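Local coordinates for topoisomerase I-like protein (Leishmania donovani, PDB 2B9S) that probably relaxes supercoiled DNA as the large subunit of a heterodimeric type IB topoisomerase, cutting and rejoining one strand at a time, at residues 307-312 / 357-362; 320-325 / 334-339. All coordinates share one frame; numbering follows the deposited sequence.

Overall arrangement
Both contacts belong to the catalytic core of this eukaryotic-type topoisomerase I, their centres about 14 Å apart. Along the chain, 307-312 comes first, the hairpin strands 320-325 and 334-339 follow, and 357-362 returns after helix 341-351, so contact 2 falls within the span that contact 1 closes. The three-stranded antiparallel sheet and helix 272-287 connect the two: Leu308 and His312 pack on Phe325, the backbones of His312 and Asp324 probably hydrogen-bond, and Phe283 of the helix touches both Phe361 and Phe323. The side chain of Ser307 is about 13 Å from the bound vanadate, which Arg290, Lys328, Arg386 and His429 surround; the hairpin turn supplies Lys328, consistent with the sheet positioning it.

Contact 1 (307-312 / 357-362); sequences SLRVEH and GMDIFD
Arg309 and Asp359 form a single beta bridge, CA to CA 4.2 Å, in which Ile360 N donates to Leu308 O and Val310 N to Met358 O (2.9 Å), the latter nearly along the C=O axis. Two irregular loops of the catalytic core are thus tied by a strand-like pairing just before the 3-10 turn 310-312. Ile360 turns inward: with CD1 anti to CA (chi2 167°), the extended branch brings CD1 to Arg309 O at 3.3 Å and Leu308 CB at 3.8 Å. CG2 of Ile360 lies over the centre of the Phe361 ring, which packs on Phe283 of helix 272-287. On the other side of the bridge the Arg309 chain passes the backbone of Gly357, CD lying 3.4 Å from Gly357 O, and bends at chi3 (-71°). Its NE then donates to Glu311 OE2 at 2.6 Å, in the guanidinium plane, while NH2 forms a salt bridge with Asp301; two carboxylates therefore fix the rotation of the group. His312 CE1 sits over one guanidinium face, offset toward the rim, and ND1 of the same ring accepts from Arg309 N. Water also joins the loops: one molecule donates to Ser307 O and Asp359 OD1, and a second donates to Leu308 O and accepts from Phe361 N at 2.9 Å.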
ATOM      1  N   SER D 307      -9.527   0.739 -16.885  1.00 27.39           N
ATOM      2  CA  SER D 307      -9.888   2.165 -16.889  1.00 25.99           C
ATOM      3  C   SER D 307      -9.029   3.057 -17.830  1.00 25.63           C
ATOM      4  O   SER D 307      -9.130   4.292 -17.806  1.00 24.65           O
ATOM      5  CB  SER D 307      -9.933   2.711 -15.449  1.00 23.76           C
ATOM      6  OG  SER D 307      -8.691   2.556 -14.803  1.00 24.63           O
ATOM      7  N   LEU D 308      -8.187   2.442 -18.660  1.00 26.49           N
ATOM      8  CA  LEU D 308      -7.425   3.218 -19.651  1.00 26.54           C
ATOM      9  C   LEU D 308      -8.373   4.002 -20.560  1.00 26.04           C
ATOM     10  O   LEU D 308      -9.415   3.508 -20.954  1.00 24.33           O
ATOM     11  CB  LEU D 308      -6.497   2.340 -20.488  1.00 25.73           C
ATOM     12  CG  LEU D 308      -5.383   1.584 -19.761  1.00 27.19           C
ATOM     13  CD1 LEU D 308      -4.876   0.433 -20.636  1.00 25.41           C
ATOM     14  CD2 LEU D 308      -4.236   2.521 -19.293  1.00 24.65           C
ATOM     15  N   ARG D 309      -7.996   5.242 -20.851  1.00 26.67           N
ATOM     16  CA  ARG D 309      -8.778   6.127 -21.704  1.00 26.60           C
ATOM     17  C   ARG D 309      -8.025   6.326 -23.029  1.00 26.68           C
ATOM     18  O   ARG D 309      -6.821   6.040 -23.127  1.00 24.36           O
ATOM     19  CB  ARG D 309      -9.029   7.471 -21.005  1.00 25.07           C
ATOM     20  CG  ARG D 309      -9.848   7.369 -19.697  1.00 27.20           C
ATOM     21  CD  ARG D 309     -10.231   8.732 -19.160  1.00 26.05           C
ATOM     22  NE  ARG D 309      -9.080   9.449 -18.622  1.00 28.56           N
ATOM     23  CZ  ARG D 309      -8.704   9.443 -17.337  1.00 28.38           C
ATOM     24  NH1 ARG D 309      -9.381   8.744 -16.433  1.00 28.37           N
ATOM     25  NH2 ARG D 309      -7.630  10.126 -16.964  1.00 27.93           N
ATOM     26  N   VAL D 310      -8.742   6.828 -24.032  1.00 26.97           N
ATOM     27  CA  VAL D 310      -8.175   7.076 -25.357  1.00 27.82           C
ATOM     28  C   VAL D 310      -6.855   7.870 -25.310  1.00 29.19           C
ATOM     29  O   VAL D 310      -5.894   7.528 -26.012  1.00 28.53           O
ATOM     30  CB  VAL D 310      -9.239   7.709 -26.309  1.00 27.76           C
ATOM     31  CG1 VAL D 310      -8.608   8.146 -27.645  1.00 24.87           C
ATOM     32  CG2 VAL D 310     -10.390   6.721 -26.517  1.00 26.94           C
ATOM     33  N   GLU D 311      -6.812   8.904 -24.467  1.00 28.96           N
ATOM     34  CA  GLU D 311      -5.598   9.690 -24.219  1.00 30.95           C
ATOM     35  C   GLU D 311      -4.361   8.920 -23.693  1.00 29.76           C
ATOM     36  O   GLU D 311      -3.246   9.443 -23.728  1.00 29.31           O
ATOM     37  CB  GLU D 311      -5.919  10.826 -23.249  1.00 31.90           C
ATOM     38  CG  GLU D 311      -6.416  10.360 -21.858  1.00 34.54           C
ATOM     39  CD  GLU D 311      -7.081  11.480 -21.057  1.00 36.16           C
ATOM     40  OE1 GLU D 311      -6.832  12.670 -21.374  1.00 39.65           O
ATOM     41  OE2 GLU D 311      -7.866  11.181 -20.118  1.00 36.78           O
ATOM     42  N   HIS D 312      -4.554   7.704 -23.190  1.00 28.95           N
ATOM     43  CA  HIS D 312      -3.459   6.986 -22.513  1.00 26.63           C
ATOM     44  C   HIS D 312      -2.647   6.127 -23.438  1.00 27.35           C
ATOM     45  O   HIS D 312      -1.565   5.695 -23.058  1.00 26.30           O
ATOM     46  CB  HIS D 312      -3.974   6.137 -21.344  1.00 22.78           C
ATOM     47  CG  HIS D 312      -4.524   6.957 -20.226  1.00 21.43           C
ATOM     48  ND1 HIS D 312      -5.704   6.655 -19.596  1.00 20.79           N
ATOM     49  CD2 HIS D 312      -4.088   8.114 -19.673  1.00 22.32           C
ATOM     50  CE1 HIS D 312      -5.959   7.572 -18.683  1.00 22.02           C
ATOM     51  NE2 HIS D 312      -4.994   8.470 -18.713  1.00 20.51           N
ATOM     52  N   GLY D 357     -10.851  11.817 -23.543  1.00 25.22           N
ATOM     53  CA  GLY D 357     -11.323  11.451 -22.221  1.00 23.50           C
ATOM     54  C   GLY D 357     -12.263  10.262 -22.100  1.00 24.97           C
ATOM     55  O   GLY D 357     -12.761   9.990 -21.016  1.00 27.20           O
ATOM     56  N   MET D 358     -12.529   9.550 -23.191  1.00 25.34           N
ATOM     57  CA  MET D 358     -13.433   8.400 -23.152  1.00 23.46           C
ATOM     58  C   MET D 358     -12.661   7.110 -22.861  1.00 24.77           C
ATOM     59  O   MET D 358     -11.464   7.011 -23.206  1.00 24.14           O
ATOM     60  CB  MET D 358     -14.200   8.291 -24.474  1.00 24.43           C
ATOM     61  CG  MET D 358     -15.354   9.325 -24.633  1.00 23.97           C
ATOM     62  SD  MET D 358     -16.158   9.339 -26.276  1.00 25.92           S
ATOM     63  CE  MET D 358     -16.925   7.727 -26.339  1.00 21.11           C
ATOM     64  N   ASP D 359     -13.327   6.141 -22.214  1.00 24.72           N
ATOM     65  CA  ASP D 359     -12.732   4.829 -21.912  1.00 27.57           C
ATOM     66  C   ASP D 359     -12.541   4.000 -23.173  1.00 28.02           C
ATOM     67  O   ASP D 359     -13.452   3.908 -23.992  1.00 27.85           O
ATOM     68  CB  ASP D 359     -13.636   3.959 -21.013  1.00 28.46           C
ATOM     69  CG  ASP D 359     -13.814   4.497 -19.603  1.00 29.50           C
ATOM     70  OD1 ASP D 359     -13.123   5.452 -19.195  1.00 28.37           O
ATOM     71  OD2 ASP D 359     -14.683   3.924 -18.899  1.00 29.97           O
ATOM     72  N   ILE D 360     -11.389   3.334 -23.247  1.00 29.78           N
ATOM     73  CA  ILE D 360     -11.087   2.320 -24.262  1.00 31.99           C
ATOM     74  C   ILE D 360     -11.912   1.048 -24.067  1.00 32.11           C
ATOM     75  O   ILE D 360     -12.496   0.521 -25.025  1.00 33.09           O
ATOM     76  CB  ILE D 360      -9.597   1.921 -24.215  1.00 32.66           C
ATOM     77  CG1 ILE D 360      -8.712   3.125 -24.510  1.00 32.03           C
ATOM     78  CG2 ILE D 360      -9.317   0.772 -25.199  1.00 34.57           C
ATOM     79  CD1 ILE D 360      -7.255   2.901 -24.191  1.00 33.63           C
ATOM     80  N   PHE D 361     -11.942   0.544 -22.833  1.00 31.25           N
ATOM     81  CA  PHE D 361     -12.738  -0.645 -22.516  1.00 30.50           C
ATOM     82  C   PHE D 361     -14.058  -0.282 -21.842  1.00 30.83           C
ATOM     83  O   PHE D 361     -14.336  -0.723 -20.743  1.00 31.19           O
ATOM     84  CB  PHE D 361     -11.936  -1.647 -21.674  1.00 30.54           C
ATOM     85  CG  PHE D 361     -10.596  -2.012 -22.274  1.00 30.64           C
ATOM     86  CD1 PHE D 361     -10.522  -2.638 -23.526  1.00 29.99           C
ATOM     87  CD2 PHE D 361      -9.406  -1.711 -21.591  1.00 29.88           C
ATOM     88  CE1 PHE D 361      -9.284  -2.959 -24.081  1.00 29.44           C
ATOM     89  CE2 PHE D 361      -8.180  -2.028 -22.125  1.00 29.87           C
ATOM     90  CZ  PHE D 361      -8.111  -2.663 -23.378  1.00 30.77           C
ATOM     91  N   ASP D 362     -14.885   0.491 -22.541  1.00 32.00           N
ATOM     92  CA  ASP D 362     -16.169   0.959 -22.008  1.00 32.87           C
ATOM     93  C   ASP D 362     -17.198  -0.153 -21.704  1.00 32.93           C
ATOM     94  O   ASP D 362     -18.136   0.049 -20.933  1.00 31.55           O
ATOM     95  CB  ASP D 362     -16.771   2.044 -22.926  1.00 32.96           C
ATOM     96  CG  ASP D 362     -17.367   1.485 -24.226  1.00 33.38           C
ATOM     97  OD1 ASP D 362     -16.620   0.954 -25.096  1.00 30.94           O
ATOM     98  OD2 ASP D 362     -18.606   1.619 -24.372  1.00 33.63           O
TER
HETATM   99  O   HOH W   1     -11.055   5.780 -16.740  1.00 31.76           O
HETATM  100  O   HOH W   2     -11.183   1.632 -20.240  1.00 24.99           O

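Contact 2 (320-325 / 334-339); sequences IVRFDF and QNDVAV
The guanidinium of Arg322 meets the carboxylate of Asp336 at its edge, the two planes only 15° apart, and the Phe323 ring has Asn335 O at its edge, near the ring plane, with Val337 CG2 approaching CD2 obliquely at 3.8 Å. The salt bridge is side-on and two-pronged: NE of Arg322 donates to Asp336 OD2 at 2.9 Å and NH2 to OD1 at 3.0 Å, both on the syn side. CG of Arg322 stands anti to the backbone N (chi1 -178°), and the bend at chi3 carries NE back beside Asp336, whose side chain points the same way. Each charge should stabilise the other on this partly exposed face. Beneath them runs an antiparallel beta hairpin, with Val321-Val337 and Phe323-Asn335 as its hydrogen-bonded pairs; Phe323 N reaches Asn335 O at 2.8 Å. The other face is largely apolar, and just beyond the strand end Val339 CG2 touches Val321 CG2 at 3.8 Å. Helix 272-287 lies against this face, its Leu287 touching Phe323 and Val337 and its Phe283 meeting the Phe323 ring edge-to-face; helix 341-351 packs on Val321 and Val339, and strand 313-315 pairs with the far edge of strand 320-326.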
ATOM      1  N   ILE D 320       3.203  -0.817 -32.964  1.00 42.04           N
ATOM      2  CA  ILE D 320       3.707  -0.334 -31.700  1.00 40.91           C
ATOM      3  C   ILE D 320       2.647   0.562 -31.014  1.00 39.25           C
ATOM      4  O   ILE D 320       2.095   1.486 -31.628  1.00 36.68           O
ATOM      5  CB  ILE D 320       5.092   0.339 -31.903  1.00 41.48           C
ATOM      6  CG1 ILE D 320       6.145  -0.750 -32.133  1.00 42.60           C
ATOM      7  CG2 ILE D 320       5.489   1.207 -30.707  1.00 43.30           C
ATOM      8  CD1 ILE D 320       7.412  -0.271 -32.803  1.00 45.17           C
ATOM      9  N   VAL D 321       2.327   0.221 -29.763  1.00 37.39           N
ATOM     10  CA  VAL D 321       1.485   1.053 -28.912  1.00 35.07           C
ATOM     11  C   VAL D 321       2.371   1.771 -27.905  1.00 33.13           C
ATOM     12  O   VAL D 321       3.139   1.145 -27.196  1.00 32.39           O
ATOM     13  CB  VAL D 321       0.397   0.253 -28.177  1.00 35.98           C
ATOM     14  CG1 VAL D 321      -0.671   1.199 -27.600  1.00 36.81           C
ATOM     15  CG2 VAL D 321      -0.264  -0.730 -29.107  1.00 36.85           C
ATOM     16  N   ARG D 322       2.290   3.098 -27.901  1.00 32.98           N
ATOM     17  CA  ARG D 322       2.871   3.936 -26.862  1.00 32.82           C
ATOM     18  C   ARG D 322       1.849   4.206 -25.736  1.00 32.86           C
ATOM     19  O   ARG D 322       0.864   4.941 -25.938  1.00 32.15           O
ATOM     20  CB  ARG D 322       3.328   5.260 -27.454  1.00 32.10           C
ATOM     21  CG  ARG D 322       3.990   6.169 -26.457  1.00 32.59           C
ATOM     22  CD  ARG D 322       4.750   7.266 -27.153  1.00 35.08           C
ATOM     23  NE  ARG D 322       5.917   6.746 -27.867  1.00 37.91           N
ATOM     24  CZ  ARG D 322       6.647   7.435 -28.752  1.00 39.73           C
ATOM     25  NH1 ARG D 322       6.343   8.691 -29.058  1.00 37.62           N
ATOM     26  NH2 ARG D 322       7.684   6.854 -29.347  1.00 39.32           N
ATOM     27  N   PHE D 323       2.109   3.610 -24.568  1.00 31.59           N
ATOM     28  CA  PHE D 323       1.367   3.854 -23.317  1.00 31.81           C
ATOM     29  C   PHE D 323       1.950   5.056 -22.559  1.00 31.20           C
ATOM     30  O   PHE D 323       3.162   5.161 -22.405  1.00 32.11           O
ATOM     31  CB  PHE D 323       1.467   2.625 -22.403  1.00 30.97           C
ATOM     32  CG  PHE D 323       0.715   1.418 -22.902  1.00 31.41           C
ATOM     33  CD1 PHE D 323      -0.547   1.120 -22.404  1.00 30.23           C
ATOM     34  CD2 PHE D 323       1.276   0.571 -23.855  1.00 31.34           C
ATOM     35  CE1 PHE D 323      -1.248   0.008 -22.845  1.00 30.34           C
ATOM     36  CE2 PHE D 323       0.584  -0.534 -24.307  1.00 30.48           C
ATOM     37  CZ  PHE D 323      -0.682  -0.817 -23.807  1.00 31.68           C
ATOM     38  N   ASP D 324       1.102   5.958 -22.081  1.00 31.07           N
ATOM     39  CA  ASP D 324       1.564   7.020 -21.171  1.00 30.24           C
ATOM     40  C   ASP D 324       0.454   7.405 -20.198  1.00 28.43           C
ATOM     41  O   ASP D 324      -0.535   8.051 -20.571  1.00 28.02           O
ATOM     42  CB  ASP D 324       2.066   8.238 -21.950  1.00 31.72           C
ATOM     43  CG  ASP D 324       2.725   9.292 -21.062  1.00 33.49           C
ATOM     44  OD1 ASP D 324       2.823   9.123 -19.817  1.00 34.13           O
ATOM     45  OD2 ASP D 324       3.150  10.313 -21.630  1.00 35.29           O
ATOM     46  N   PHE D 325       0.598   6.977 -18.950  1.00 27.22           N
ATOM     47  CA  PHE D 325      -0.478   7.185 -17.969  1.00 23.12           C
ATOM     48  C   PHE D 325       0.027   7.136 -16.542  1.00 23.36           C
ATOM     49  O   PHE D 325       1.076   6.543 -16.262  1.00 23.88           O
ATOM     50  CB  PHE D 325      -1.624   6.171 -18.193  1.00 23.32           C
ATOM     51  CG  PHE D 325      -1.254   4.740 -17.889  1.00 23.06           C
ATOM     52  CD1 PHE D 325      -1.272   4.263 -16.573  1.00 24.27           C
ATOM     53  CD2 PHE D 325      -0.904   3.859 -18.920  1.00 23.92           C
ATOM     54  CE1 PHE D 325      -0.927   2.912 -16.277  1.00 24.47           C
ATOM     55  CE2 PHE D 325      -0.546   2.519 -18.652  1.00 22.92           C
ATOM     56  CZ  PHE D 325      -0.566   2.042 -17.322  1.00 24.01           C
ATOM     57  N   GLN D 334       5.305   4.629 -18.767  1.00 33.02           N
ATOM     58  CA  GLN D 334       5.694   4.992 -20.124  1.00 36.25           C
ATOM     59  C   GLN D 334       6.326   3.775 -20.753  1.00 36.11           C
ATOM     60  O   GLN D 334       7.308   3.242 -20.231  1.00 35.22           O
ATOM     61  CB  GLN D 334       6.714   6.131 -20.121  1.00 37.35           C
ATOM     62  CG  GLN D 334       6.110   7.508 -19.954  1.00 39.52           C
ATOM     63  CD  GLN D 334       7.159   8.604 -19.886  1.00 40.24           C
ATOM     64  OE1 GLN D 334       7.926   8.700 -18.921  1.00 42.53           O
ATOM     65  NE2 GLN D 334       7.178   9.453 -20.894  1.00 41.62           N
ATOM     66  N   ASN D 335       5.747   3.322 -21.860  1.00 36.48           N
ATOM     67  CA  ASN D 335       6.237   2.147 -22.558  1.00 36.66           C
ATOM     68  C   ASN D 335       5.780   2.109 -24.000  1.00 36.86           C
ATOM     69  O   ASN D 335       4.595   2.330 -24.286  1.00 35.21           O
ATOM     70  CB  ASN D 335       5.791   0.859 -21.849  1.00 36.31           C
ATOM     71  CG  ASN D 335       6.692  -0.338 -22.167  1.00 37.25           C
ATOM     72  OD1 ASN D 335       7.778  -0.190 -22.746  1.00 37.07           O
ATOM     73  ND2 ASN D 335       6.252  -1.527 -21.769  1.00 36.55           N
ATOM     74  N   ASP D 336       6.728   1.822 -24.898  1.00 38.24           N
ATOM     75  CA  ASP D 336       6.425   1.504 -26.303  1.00 39.41           C
ATOM     76  C   ASP D 336       6.401   0.001 -26.462  1.00 39.53           C
ATOM     77  O   ASP D 336       7.394  -0.666 -26.176  1.00 41.08           O
ATOM     78  CB  ASP D 336       7.471   2.102 -27.237  1.00 41.02           C
ATOM     79  CG  ASP D 336       7.399   3.605 -27.305  1.00 41.75           C
ATOM     80  OD1 ASP D 336       8.240   4.191 -28.013  1.00 43.53           O
ATOM     81  OD2 ASP D 336       6.509   4.206 -26.664  1.00 42.57           O
ATOM     82  N   VAL D 337       5.260  -0.526 -26.894  1.00 37.89           N
ATOM     83  CA  VAL D 337       5.017  -1.962 -26.893  1.00 37.65           C
ATOM     84  C   VAL D 337       4.617  -2.432 -28.286  1.00 38.25           C
ATOM     85  O   VAL D 337       3.646  -1.922 -28.870  1.00 37.83           O
ATOM     86  CB  VAL D 337       3.882  -2.370 -25.879  1.00 37.92           C
ATOM     87  CG1 VAL D 337       3.715  -3.885 -25.808  1.00 36.71           C
ATOM     88  CG2 VAL D 337       4.169  -1.826 -24.494  1.00 38.99           C
ATOM     89  N   ALA D 338       5.366  -3.408 -28.807  1.00 36.88           N
ATOM     90  CA  ALA D 338       5.038  -4.054 -30.058  1.00 36.06           C
ATOM     91  C   ALA D 338       4.015  -5.136 -29.768  1.00 36.22           C
ATOM     92  O   ALA D 338       4.304  -6.099 -29.059  1.00 39.33           O
ATOM     93  CB  ALA D 338       6.296  -4.643 -30.697  1.00 37.58           C
ATOM     94  N   VAL D 339       2.803  -4.966 -30.281  1.00 36.85           N
ATOM     95  CA  VAL D 339       1.714  -5.904 -29.980  1.00 36.95           C
ATOM     96  C   VAL D 339       1.377  -6.774 -31.176  1.00 38.91           C
ATOM     97  O   VAL D 339       1.724  -6.446 -32.327  1.00 37.91           O
ATOM     98  CB  VAL D 339       0.413  -5.180 -29.465  1.00 35.75           C
ATOM     99  CG1 VAL D 339       0.690  -4.387 -28.173  1.00 33.45           C
ATOM    100  CG2 VAL D 339      -0.184  -4.282 -30.536  1.00 35.45           C
TER